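RE68036p (Drosophila melanogaster, PDB 1SQH) is uncharacterised but probably acts as an acyltransferase, perhaps one that transfers acyl groups to the nitrogen of glycine. Local coordinates at residues A[36-41]-A[229-234]; A[154-159]-A[265-270]; A[62-67]-A[199-204]. One frame throughout, in Å; residues are numbered along the deposited sequence.

Contact 1 of 3, residues A[36-41]-A[229-234]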
loop_
_atom_site.group_PDB
_atom_site.type_symbol
_atom_site.label_atom_id
_atom_site.label_comp_id
_atom_site.label_asym_id
_atom_site.label_seq_id
_atom_site.Cartn_x
_atom_site.Cartn_y
_atom_site.Cartn_z
ATOM N N TYR A 36 -3.807 6.974 8.064
ATOM C CA TYR A 36 -3.795 6.299 9.349
ATOM C C TYR A 36 -3.457 4.823 9.094
ATOM O O TYR A 36 -2.651 4.225 9.814
ATOM C CB TYR A 36 -5.170 6.386 10.022
ATOM C CG TYR A 36 -5.373 5.303 11.058
ATOM C CD1 TYR A 36 -4.757 5.383 12.307
ATOM C CD2 TYR A 36 -6.137 4.168 10.768
ATOM C CE1 TYR A 36 -4.890 4.369 13.246
ATOM C CE2 TYR A 36 -6.279 3.141 11.702
ATOM C CZ TYR A 36 -5.652 3.250 12.943
ATOM O OH TYR A 36 -5.806 2.253 13.884
ATOM N N LEU A 37 -4.076 4.244 8.064
ATOM C CA LEU A 37 -3.854 2.835 7.740
ATOM C C LEU A 37 -2.396 2.565 7.403
ATOM O O LEU A 37 -1.822 1.562 7.841
ATOM C CB LEU A 37 -4.775 2.408 6.593
ATOM C CG LEU A 37 -6.228 2.319 7.097
ATOM C CD1 LEU A 37 -7.214 2.044 5.966
ATOM C CD2 LEU A 37 -6.290 1.214 8.150
ATOM N N LEU A 38 -1.801 3.479 6.638
ATOM C CA LEU A 38 -0.407 3.383 6.249
ATOM C C LEU A 38 0.467 3.413 7.508
ATOM O O LEU A 38 1.355 2.571 7.675
ATOM C CB LEU A 38 -0.072 4.549 5.311
ATOM C CG LEU A 38 1.357 5.019 5.008
ATOM C CD1 LEU A 38 2.344 3.891 5.133
ATOM C CD2 LEU A 38 1.371 5.609 3.593
ATOM N N LEU A 39 0.191 4.371 8.392
ATOM C CA LEU A 39 0.942 4.518 9.638
ATOM C C LEU A 39 0.708 3.297 10.518
ATOM O O LEU A 39 1.647 2.718 11.089
ATOM C CB LEU A 39 0.511 5.796 10.370
ATOM C CG LEU A 39 1.358 7.070 10.196
ATOM C CD1 LEU A 39 1.788 7.240 8.759
ATOM C CD2 LEU A 39 0.546 8.286 10.656
ATOM N N TYR A 40 -0.558 2.909 10.633
ATOM C CA TYR A 40 -0.915 1.736 11.410
ATOM C C TYR A 40 -0.161 0.510 10.871
ATOM O O TYR A 40 0.454 -0.252 11.626
ATOM C CB TYR A 40 -2.418 1.493 11.303
ATOM C CG TYR A 40 -2.821 0.124 11.770
ATOM C CD1 TYR A 40 -3.066 -0.128 13.115
ATOM C CD2 TYR A 40 -2.925 -0.932 10.868
ATOM C CE1 TYR A 40 -3.413 -1.406 13.555
ATOM C CE2 TYR A 40 -3.262 -2.207 11.293
ATOM C CZ TYR A 40 -3.511 -2.438 12.637
ATOM O OH TYR A 40 -3.896 -3.702 13.044
ATOM N N ASN A 41 -0.209 0.329 9.557
ATOM C CA ASN A 41 0.450 -0.811 8.952
ATOM C C ASN A 41 1.955 -0.848 9.194
ATOM O O ASN A 41 2.494 -1.885 9.620
ATOM C CB ASN A 41 0.183 -0.843 7.449
ATOM C CG ASN A 41 0.838 -2.025 6.778
ATOM O OD1 ASN A 41 0.365 -3.151 6.871
ATOM N ND2 ASN A 41 1.955 -1.774 6.117
ATOM N N ASN A 229 -1.994 -6.104 1.970
ATOM C CA ASN A 229 -1.093 -5.089 1.421
ATOM C C ASN A 229 -0.426 -4.159 2.430
ATOM O O ASN A 229 -0.491 -4.388 3.641
ATOM C CB ASN A 229 -1.827 -4.271 0.349
ATOM C CG ASN A 229 -2.872 -3.346 0.926
ATOM O OD1 ASN A 229 -3.110 -3.320 2.134
ATOM N ND2 ASN A 229 -3.503 -2.566 0.058
ATOM N N ASP A 230 0.221 -3.107 1.929
ATOM C CA ASP A 230 0.914 -2.175 2.807
ATOM C C ASP A 230 -0.008 -1.193 3.535
ATOM O O ASP A 230 0.447 -0.209 4.126
ATOM C CB ASP A 230 2.032 -1.437 2.046
ATOM C CG ASP A 230 1.592 -0.923 0.669
ATOM O OD1 ASP A 230 0.472 -1.243 0.210
ATOM O OD2 ASP A 230 2.393 -0.196 0.037
ATOM N N PHE A 231 -1.305 -1.478 3.492
ATOM C CA PHE A 231 -2.307 -0.678 4.187
ATOM C C PHE A 231 -3.113 -1.661 5.044
ATOM O O PHE A 231 -4.186 -1.328 5.559
ATOM C CB PHE A 231 -3.248 0.036 3.203
ATOM C CG PHE A 231 -2.632 1.232 2.528
ATOM C CD1 PHE A 231 -1.894 1.086 1.356
ATOM C CD2 PHE A 231 -2.782 2.509 3.081
ATOM C CE1 PHE A 231 -1.304 2.196 0.732
ATOM C CE2 PHE A 231 -2.200 3.629 2.479
ATOM C CZ PHE A 231 -1.458 3.475 1.294
ATOM N N SER A 232 -2.569 -2.872 5.177
ATOM C CA SER A 232 -3.178 -3.960 5.948
ATOM C C SER A 232 -4.498 -4.402 5.352
ATOM O O SER A 232 -5.267 -5.133 5.985
ATOM C CB SER A 232 -3.383 -3.550 7.408
ATOM O OG SER A 232 -2.135 -3.372 8.047
ATOM N N GLY A 233 -4.747 -3.953 4.123
ATOM C CA GLY A 233 -5.962 -4.303 3.412
ATOM C C GLY A 233 -5.675 -5.344 2.344
ATOM O O GLY A 233 -4.723 -6.112 2.463
ATOM N N LEU A 234 -6.481 -5.360 1.289
ATOM C CA LEU A 234 -6.318 -6.329 0.204
ATOM C C LEU A 234 -5.473 -5.796 -0.934
ATOM O O LEU A 234 -5.525 -4.609 -1.247
ATOM C CB LEU A 234 -7.680 -6.736 -0.373
ATOM C CG LEU A 234 -8.524 -7.861 0.233
ATOM C CD1 LEU A 234 -8.519 -7.790 1.745
ATOM C CD2 LEU A 234 -9.945 -7.760 -0.325
HETATM O O HOH W 1 2.558 0.739 5.525
#

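Contact 2 of 3, residues A[154-159]-A[265-270]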
loop_
_atom_site.group_PDB
_atom_site.type_symbol
_atom_site.label_atom_id
_atom_site.label_comp_id
_atom_site.label_asym_id
_atom_site.label_seq_id
_atom_site.Cartn_x
_atom_site.Cartn_y
_atom_site.Cartn_z
ATOM N N GLY A 154 -9.755 4.220 -3.670
ATOM C CA GLY A 154 -9.530 3.675 -2.347
ATOM C C GLY A 154 -10.864 3.081 -1.897
ATOM O O GLY A 154 -11.768 3.829 -1.500
HETATM N N MSE A 155 -11.002 1.756 -1.972
HETATM C CA MSE A 155 -12.245 1.079 -1.571
HETATM C C MSE A 155 -12.194 0.741 -0.082
HETATM O O MSE A 155 -11.169 0.269 0.411
HETATM C CB MSE A 155 -12.454 -0.201 -2.389
HETATM C CG MSE A 155 -13.768 -0.210 -3.190
HETATM SE SE MSE A 155 -13.644 1.105 -4.609
HETATM C CE MSE A 155 -11.795 0.721 -5.043
ATOM N N VAL A 156 -13.306 0.979 0.622
ATOM C CA VAL A 156 -13.373 0.759 2.073
ATOM C C VAL A 156 -14.521 -0.124 2.567
ATOM O O VAL A 156 -15.663 -0.012 2.107
ATOM C CB VAL A 156 -13.452 2.119 2.827
ATOM C CG1 VAL A 156 -13.504 1.900 4.334
ATOM C CG2 VAL A 156 -12.256 2.985 2.468
ATOM N N LEU A 157 -14.197 -0.993 3.519
ATOM C CA LEU A 157 -15.177 -1.894 4.122
ATOM C C LEU A 157 -14.929 -1.866 5.626
ATOM O O LEU A 157 -13.802 -2.105 6.077
ATOM C CB LEU A 157 -14.997 -3.315 3.590
ATOM C CG LEU A 157 -15.950 -4.382 4.142
ATOM C CD1 LEU A 157 -17.358 -4.211 3.566
ATOM C CD2 LEU A 157 -15.384 -5.752 3.767
ATOM N N SER A 158 -15.973 -1.563 6.398
ATOM C CA SER A 158 -15.825 -1.486 7.848
ATOM C C SER A 158 -15.325 -2.801 8.436
ATOM O O SER A 158 -15.457 -3.867 7.835
ATOM C CB SER A 158 -17.150 -1.087 8.506
ATOM O OG SER A 158 -18.096 -2.146 8.449
ATOM N N HIS A 159 -14.728 -2.719 9.612
ATOM C CA HIS A 159 -14.223 -3.910 10.257
ATOM C C HIS A 159 -15.401 -4.828 10.600
ATOM O O HIS A 159 -15.358 -6.029 10.311
ATOM C CB HIS A 159 -13.424 -3.535 11.512
ATOM C CG HIS A 159 -12.878 -4.716 12.242
ATOM N ND1 HIS A 159 -13.504 -5.266 13.341
ATOM C CD2 HIS A 159 -11.790 -5.484 12.006
ATOM C CE1 HIS A 159 -12.822 -6.319 13.750
ATOM N NE2 HIS A 159 -11.778 -6.473 12.955
ATOM N N GLU A 265 -7.911 -5.703 14.362
ATOM C CA GLU A 265 -8.954 -4.712 14.250
ATOM C C GLU A 265 -8.596 -3.506 13.388
ATOM O O GLU A 265 -7.951 -2.577 13.848
ATOM C CB GLU A 265 -9.390 -4.216 15.627
ATOM C CG GLU A 265 -10.600 -3.282 15.545
ATOM C CD GLU A 265 -11.018 -2.710 16.891
ATOM O OE1 GLU A 265 -10.251 -1.901 17.460
ATOM O OE2 GLU A 265 -12.116 -3.069 17.377
ATOM N N ILE A 266 -8.999 -3.545 12.127
ATOM C CA ILE A 266 -8.796 -2.420 11.230
ATOM C C ILE A 266 -9.816 -2.464 10.116
ATOM O O ILE A 266 -10.454 -3.484 9.863
ATOM C CB ILE A 266 -7.390 -2.369 10.577
ATOM C CG1 ILE A 266 -6.866 -3.776 10.334
ATOM C CG2 ILE A 266 -6.464 -1.498 11.398
ATOM C CD1 ILE A 266 -7.573 -4.504 9.230
ATOM N N THR A 267 -9.978 -1.322 9.470
ATOM C CA THR A 267 -10.887 -1.192 8.349
ATOM C C THR A 267 -10.234 -1.947 7.197
ATOM O O THR A 267 -9.023 -1.849 7.000
ATOM C CB THR A 267 -10.993 0.271 7.940
ATOM O OG1 THR A 267 -11.155 1.066 9.117
ATOM C CG2 THR A 267 -12.155 0.483 6.990
ATOM N N LEU A 268 -11.011 -2.716 6.451
ATOM C CA LEU A 268 -10.443 -3.399 5.309
ATOM C C LEU A 268 -10.494 -2.397 4.153
ATOM O O LEU A 268 -11.433 -1.602 4.062
ATOM C CB LEU A 268 -11.268 -4.637 4.959
ATOM C CG LEU A 268 -10.827 -5.960 5.581
ATOM C CD1 LEU A 268 -9.482 -6.338 4.978
ATOM C CD2 LEU A 268 -10.740 -5.856 7.113
ATOM N N THR A 269 -9.490 -2.414 3.281
ATOM C CA THR A 269 -9.496 -1.498 2.142
ATOM C C THR A 269 -8.768 -2.151 0.994
ATOM O O THR A 269 -8.200 -3.233 1.146
ATOM C CB THR A 269 -8.770 -0.167 2.441
ATOM O OG1 THR A 269 -7.383 -0.431 2.680
ATOM C CG2 THR A 269 -9.370 0.532 3.660
ATOM N N ALA A 270 -8.788 -1.493 -0.158
ATOM C CA ALA A 270 -8.090 -1.995 -1.335
ATOM C C ALA A 270 -7.873 -0.850 -2.303
ATOM O O ALA A 270 -8.746 0.008 -2.481
ATOM C CB ALA A 270 -8.894 -3.097 -2.009
HETATM O O HOH W 2 -13.518 -0.061 10.084
HETATM O O HOH W 3 -14.807 -3.555 15.238
#

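Contact 3 of 3, residues A[62-67]-A[199-204]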
loop_
_atom_site.group_PDB
_atom_site.type_symbol
_atom_site.label_atom_id
_atom_site.label_comp_id
_atom_site.label_asym_id
_atom_site.label_seq_id
_atom_site.Cartn_x
_atom_site.Cartn_y
_atom_site.Cartn_z
ATOM N N ILE A 62 13.978 -4.582 3.598
ATOM C CA ILE A 62 13.832 -3.134 3.552
ATOM C C ILE A 62 12.493 -2.692 2.970
ATOM O O ILE A 62 11.989 -1.622 3.308
ATOM C CB ILE A 62 14.927 -2.471 2.713
ATOM C CG1 ILE A 62 14.966 -3.109 1.331
ATOM C CG2 ILE A 62 16.263 -2.581 3.414
ATOM C CD1 ILE A 62 15.511 -2.196 0.267
ATOM N N SER A 63 11.928 -3.509 2.087
ATOM C CA SER A 63 10.651 -3.184 1.458
ATOM C C SER A 63 9.541 -3.105 2.514
ATOM O O SER A 63 8.474 -2.546 2.263
ATOM C CB SER A 63 10.298 -4.238 0.403
ATOM O OG SER A 63 10.027 -5.490 1.011
ATOM N N LEU A 64 9.815 -3.656 3.693
ATOM C CA LEU A 64 8.870 -3.646 4.808
ATOM C C LEU A 64 9.171 -2.513 5.808
ATOM O O LEU A 64 8.646 -2.496 6.927
ATOM C CB LEU A 64 8.908 -4.997 5.528
ATOM C CG LEU A 64 7.907 -6.066 5.070
ATOM C CD1 LEU A 64 7.871 -6.146 3.559
ATOM C CD2 LEU A 64 8.275 -7.416 5.676
ATOM N N ARG A 65 10.015 -1.568 5.401
ATOM C CA ARG A 65 10.387 -0.447 6.257
ATOM C C ARG A 65 10.030 0.892 5.628
ATOM O O ARG A 65 9.842 0.996 4.419
ATOM C CB ARG A 65 11.900 -0.460 6.537
ATOM C CG ARG A 65 12.514 -1.830 6.850
ATOM C CD ARG A 65 11.656 -2.615 7.819
ATOM N NE ARG A 65 12.174 -2.675 9.183
ATOM C CZ ARG A 65 13.056 -3.571 9.613
ATOM N NH1 ARG A 65 13.540 -4.491 8.784
ATOM N NH2 ARG A 65 13.430 -3.567 10.881
ATOM N N LYS A 66 9.938 1.921 6.460
ATOM C CA LYS A 66 9.651 3.271 5.990
ATOM C C LYS A 66 10.308 4.261 6.945
ATOM O O LYS A 66 10.404 4.004 8.144
ATOM C CB LYS A 66 8.141 3.545 5.951
ATOM C CG LYS A 66 7.377 2.904 4.799
ATOM C CD LYS A 66 5.976 3.524 4.674
ATOM C CE LYS A 66 5.138 2.847 3.603
ATOM N NZ LYS A 66 4.908 1.407 3.927
ATOM N N GLN A 67 10.768 5.384 6.416
ATOM C CA GLN A 67 11.384 6.405 7.253
ATOM C C GLN A 67 10.517 7.656 7.153
ATOM O O GLN A 67 10.394 8.267 6.090
ATOM C CB GLN A 67 12.806 6.681 6.781
ATOM C CG GLN A 67 13.723 5.475 6.933
ATOM C CD GLN A 67 14.783 5.405 5.849
ATOM O OE1 GLN A 67 14.485 5.076 4.691
ATOM N NE2 GLN A 67 16.023 5.714 6.214
ATOM N N LEU A 199 10.669 -9.126 -6.377
ATOM C CA LEU A 199 10.440 -10.517 -6.001
ATOM C C LEU A 199 10.678 -10.664 -4.500
ATOM O O LEU A 199 9.909 -11.328 -3.796
ATOM C CB LEU A 199 11.413 -11.429 -6.750
ATOM C CG LEU A 199 11.055 -12.887 -7.045
ATOM C CD1 LEU A 199 12.322 -13.593 -7.491
ATOM C CD2 LEU A 199 10.458 -13.576 -5.832
ATOM N N THR A 200 11.749 -10.037 -4.019
ATOM C CA THR A 200 12.096 -10.107 -2.612
ATOM C C THR A 200 11.072 -9.388 -1.731
ATOM O O THR A 200 10.874 -9.769 -0.576
ATOM C CB THR A 200 13.542 -9.587 -2.364
ATOM O OG1 THR A 200 13.673 -9.145 -1.005
ATOM C CG2 THR A 200 13.895 -8.469 -3.330
ATOM N N TYR A 201 10.407 -8.368 -2.274
ATOM C CA TYR A 201 9.358 -7.668 -1.530
ATOM C C TYR A 201 8.244 -8.686 -1.332
ATOM O O TYR A 201 7.774 -8.893 -0.214
ATOM C CB TYR A 201 8.817 -6.475 -2.328
ATOM C CG TYR A 201 7.543 -5.856 -1.764
ATOM C CD1 TYR A 201 7.386 -5.643 -0.394
ATOM C CD2 TYR A 201 6.519 -5.422 -2.612
ATOM C CE1 TYR A 201 6.244 -5.009 0.119
ATOM C CE2 TYR A 201 5.373 -4.785 -2.110
ATOM C CZ TYR A 201 5.245 -4.581 -0.747
ATOM O OH TYR A 201 4.138 -3.930 -0.244
ATOM N N LEU A 202 7.835 -9.333 -2.423
ATOM C CA LEU A 202 6.778 -10.337 -2.340
ATOM C C LEU A 202 7.135 -11.447 -1.339
ATOM O O LEU A 202 6.275 -11.922 -0.592
ATOM C CB LEU A 202 6.492 -10.926 -3.726
ATOM C CG LEU A 202 5.354 -10.274 -4.533
ATOM C CD1 LEU A 202 5.516 -8.777 -4.543
ATOM C CD2 LEU A 202 5.348 -10.808 -5.959
ATOM N N GLN A 203 8.406 -11.846 -1.319
ATOM C CA GLN A 203 8.857 -12.885 -0.397
ATOM C C GLN A 203 8.732 -12.423 1.062
ATOM O O GLN A 203 8.435 -13.224 1.962
ATOM C CB GLN A 203 10.300 -13.294 -0.731
ATOM C CG GLN A 203 10.376 -14.492 -1.676
ATOM C CD GLN A 203 11.733 -14.656 -2.340
ATOM O OE1 GLN A 203 12.765 -14.303 -1.769
ATOM N NE2 GLN A 203 11.739 -15.210 -3.553
ATOM N N ALA A 204 8.946 -11.128 1.294
ATOM C CA ALA A 204 8.819 -10.580 2.642
ATOM C C ALA A 204 7.336 -10.596 3.052
ATOM O O ALA A 204 6.995 -10.938 4.196
ATOM C CB ALA A 204 9.366 -9.151 2.688
HETATM O O HOH W 4 5.705 -1.973 1.432
#

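Contact 1 of 3, residues A[36-41]-A[229-234]
Asn41, on helix 34-51, extends its side chain across to Asp230 and Ser232 in the loop between strands 222-228 and 234-239. CG lies anti to the backbone N (chi1 -179°), which sets CG beside the Asp230 carbonyl. Its CB is 3.4 Å from Asp230 O and similarly close to Ser232 OG; CG approaches the same carbonyl, with Asp230 O at 3.2 Å. The tip then divides. OD1 accepts a hydrogen bond from Ser232 OG at 2.8 Å, the hydroxyl lying in the amide plane on a lone pair (C=O...OG angle 117°), while Lys44 NZ also bonds to that hydroxyl. ND2 stands near Asp230 O, but the angle is too poor for a hydrogen bond; instead it donates to a water 2.7 Å from ND2, and this water donates to both Asp230 O and Leu38 O. One turn back along the helix the contact becomes apolar. Phe231 presents its CE2 to Leu38 CB at 3.7 Å, and Leu37 CB lies at the ring edge, 4.0 Å from CD2 of Phe231. The loop is braced from within: Asn229 OD1 accepts from Phe231 N at 2.9 Å and from Gly233 N at 2.7 Å, the donors arriving from opposite faces of its amide. The first of these bonds defines an Asx turn, here within the connection of a beta hairpin packed against a helix.

Contact 2 of 3, residues A[154-159]-A[265-270]
Glu265 meets His159 where the chain approaches an antiparallel beta ladder, residues 268-270 pairing with residues 154-157 (short axes 160° apart). Its CG lies over the centre of the imidazole, 4.1 Å from the centroid of the His159 ring, a CH-pi contact. Ring and carboxylate planes are nearly perpendicular, and NE2 of His159 is occupied by Ala261 O. Ile266 adds its carbonyl O in the plane of the same ring, at the edge, 3.2 Å from His159 CD2. Thr267 divides its branches: OG1 bonds to Ile31 O and accepts from a water that accepts from His159 N, while CG2, anti to the backbone N, presses on Val156 CG1 at 3.3 Å, closer than methyl groups normally pack. Regular pairing starts at Leu268, whose N and O both bond to Leu157 at 2.9 Å (Leu268 N to Leu157 O, Leu157 N to Leu268 O). Thr269 forms the non-hydrogen-bonded pair with Val156; their CG2 methyls lie side by side, 4.0 Å apart. Ala270 forms the next hydrogen-bonded pair, with Met155, a selenomethionine: Met155 N donates to Ala270 O at 2.9 Å with an N-H...O angle of 165°, and Ala270 N returns a bond to Met155 O at 3.0 Å.

Contact 3 of 3, residues A[62-67]-A[199-204]
Ser63 and Leu64 pack against Tyr201 and Ala204 where a short 3-10 turn, in the loop before strand 67-71, meets helix 199-208. The turn is closed by the backbone bond from Arg65 N to Ile62 O, and it presents Ser63 and Leu64 to the helix. Ser63 points its CB toward the helix, and its OG reaches the edge of the tyrosine ring, close to the ring plane, 3.0 Å from Tyr201 CD1. Its CB follows at 3.3 Å from the same CD1. Ser63 O accepts from a water at 2.9 Å that also lies 3.0 Å from Tyr201 OH, and this carbonyl bonds to His86 NE2 as well. Tyr201 CG lies anti to the backbone N (chi1 168°), which starts the side chain off on the side of Ser63. An alanine in place of Tyr201 would probably leave a gap beside Ser63 OG and Leu64 CD1 and deprive the bridging water of its hydroxyl partner. Leu64 brings both methyls to the helix: CD1 is 3.5 Å from Ala204 CB, and CD2 is 3.6 Å from Ala204 CB. CD1 also lies in the plane of the Tyr201 ring, at its edge, 4.0 Å from CE1. Beyond the contact, Gln42 of helix 34-51 ties down the loop, its NE2 bonding to Leu64 O and its OE1 to Lys66 NZ.

In the fold
All three contacts are mainly buried, but contact 1 lies deepest, its centre about 6 Å from that of the chain; contact 2, about 13 Å from it, reaches the surface at Glu265. Their chemistry differs: backbone pairing in contact 2, a side-chain amide with water in contact 1, and chiefly van der Waals contact with one water bridge in contact 3. Helix 34-51 touches both neighbours of contact 1, through Leu37 on Thr269 and Leu38 on Lys66. Leu234 N probably bonds to Thr269 O, joining strands 234-239 and 268-273 at their starts, consistent with the splayed strand pair of acetyltransferase folds. Contacts 2 and 3 lie on opposite sides of the centre without touching.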